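Local coordinates for protein probable TonB-dependent receptor (PDB 4K3F) that probably binds methionine in the periplasm as the substrate-binding lipoprotein of a transport system, and holds selenomethionine in a cleft between two lobes, at residues 230-233 with 234-238. Residues are numbered along the deposited sequence; the frame is centred on the assembly and turned at random.
Sequences EKYK and GAVVP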
loop_
_atom_site.group_PDB
_atom_site.type_symbol
_atom_site.label_atom_id
_atom_site.label_comp_id
_atom_site.label_asym_id
_atom_site.label_seq_id
_atom_site.Cartn_x
_atom_site.Cartn_y
_atom_site.Cartn_z
ATOM N N GLU A 230 -18.339 -1.043 2.264
ATOM C CA GLU A 230 -19.108 -0.052 3.030
ATOM C C GLU A 230 -18.198 0.885 3.832
ATOM O O GLU A 230 -18.495 2.063 3.969
ATOM C CB GLU A 230 -20.126 -0.748 3.952
ATOM C CG GLU A 230 -19.501 -1.390 5.184
ATOM C CD GLU A 230 -20.524 -2.023 6.123
ATOM O OE1 GLU A 230 -21.070 -3.093 5.751
ATOM O OE2 GLU A 230 -20.746 -1.462 7.241
ATOM N N LYS A 231 -17.081 0.362 4.355
ATOM C CA LYS A 231 -16.231 1.173 5.229
ATOM C C LYS A 231 -15.441 2.213 4.430
ATOM O O LYS A 231 -15.351 3.375 4.827
ATOM C CB LYS A 231 -15.309 0.263 6.046
ATOM C CG LYS A 231 -14.377 1.001 6.977
ATOM C CD LYS A 231 -15.048 1.590 8.206
ATOM C CE LYS A 231 -13.984 2.273 9.051
ATOM N NZ LYS A 231 -14.571 3.033 10.168
ATOM N N TYR A 232 -14.846 1.795 3.315
ATOM C CA TYR A 232 -13.898 2.649 2.605
ATOM C C TYR A 232 -14.480 3.285 1.350
ATOM O O TYR A 232 -13.816 4.118 0.747
ATOM C CB TYR A 232 -12.594 1.862 2.325
ATOM C CG TYR A 232 -12.032 1.254 3.584
ATOM C CD1 TYR A 232 -11.468 2.051 4.578
ATOM C CD2 TYR A 232 -12.110 -0.119 3.813
ATOM C CE1 TYR A 232 -10.981 1.503 5.752
ATOM C CE2 TYR A 232 -11.656 -0.678 4.986
ATOM C CZ TYR A 232 -11.099 0.134 5.953
ATOM O OH TYR A 232 -10.654 -0.428 7.108
ATOM N N LYS A 233 -15.668 2.852 0.934
ATOM C CA LYS A 233 -16.453 3.559 -0.110
ATOM C C LYS A 233 -15.616 3.797 -1.393
ATOM O O LYS A 233 -15.583 4.899 -1.976
ATOM C CB LYS A 233 -17.003 4.851 0.437
ATOM C CG LYS A 233 -18.061 4.640 1.509
ATOM C CD LYS A 233 -18.351 5.955 2.190
ATOM C CE LYS A 233 -19.523 5.812 3.141
ATOM N NZ LYS A 233 -19.957 7.132 3.680
ATOM N N GLY A 234 -14.941 2.731 -1.814
ATOM C CA GLY A 234 -14.207 2.736 -3.071
ATOM C C GLY A 234 -12.734 3.107 -2.933
ATOM O O GLY A 234 -11.966 2.924 -3.876
ATOM N N ALA A 235 -12.307 3.621 -1.777
ATOM C CA ALA A 235 -10.876 3.933 -1.590
ATOM C C ALA A 235 -10.014 2.684 -1.455
ATOM O O ALA A 235 -8.770 2.711 -1.725
ATOM C CB ALA A 235 -10.709 4.806 -0.364
ATOM N N VAL A 236 -10.656 1.596 -1.015
ATOM C CA VAL A 236 -10.038 0.288 -0.842
ATOM C C VAL A 236 -10.938 -0.682 -1.592
ATOM O O VAL A 236 -12.159 -0.700 -1.363
ATOM C CB VAL A 236 -9.895 -0.091 0.639
ATOM C CG1 VAL A 236 -9.243 -1.453 0.804
ATOM C CG2 VAL A 236 -9.110 0.991 1.360
ATOM N N VAL A 237 -10.356 -1.371 -2.568
ATOM C CA VAL A 237 -11.095 -2.223 -3.474
ATOM C C VAL A 237 -10.783 -3.685 -3.176
ATOM O O VAL A 237 -9.599 -4.086 -3.188
ATOM C CB VAL A 237 -10.698 -1.889 -4.918
ATOM C CG1 VAL A 237 -11.419 -2.793 -5.908
ATOM C CG2 VAL A 237 -10.950 -0.424 -5.230
ATOM N N PRO A 238 -11.799 -4.518 -2.889
ATOM C CA PRO A 238 -11.527 -5.918 -2.735
ATOM C C PRO A 238 -10.877 -6.545 -3.987
ATOM O O PRO A 238 -11.253 -6.214 -5.128
ATOM C CB PRO A 238 -12.904 -6.529 -2.509
ATOM C CG PRO A 238 -13.809 -5.405 -2.128
ATOM C CD PRO A 238 -13.238 -4.184 -2.756
#
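Val236 runs alongside Tyr232, their side chains heading in a common direction, because a type I' beta turn from Tyr232 to Ala235 ends helix 222-232 of this periplasmic-binding-protein fold and brings Val236, the residue after it, back against the tyrosine on the way to strand 237-238. The valine meets the root of the tyrosine: its CG2 packs 3.7 Å from Tyr232 CG at an oblique angle to the ring, and its CB sits 3.7 Å from Tyr232 CB. With chi1 at -53°, the tyrosine CG stands beside its own backbone N and opposite the carbonyl, a torsion that sets CG, CD1 and CD2 beside Val236. Lys231 CG rests 3.5 Å above the ring centre and covers one face. Pro13 of helix 11-26 touches both Tyr232 and Val236, while the phenol OH is hydrogen-bonded to Glu16 OE1, so the buried ring is fixed at its far end as well. Lys233 leaves the helix with positive phi and lets its extended chain run away from the turn. Gly234 follows at phi 94°, a conformation glycine adopts easily, in the second central position. Beyond the turn, Val237 pairs through its backbone with Ile82 at the edge of the six-stranded sheet. The turn is closed by Ala235 N, which donates a nearly straight 3.0 Å hydrogen bond to Tyr232 O from above the carbonyl plane, and Ala235 CB lies 3.4 Å from that same Tyr232 O.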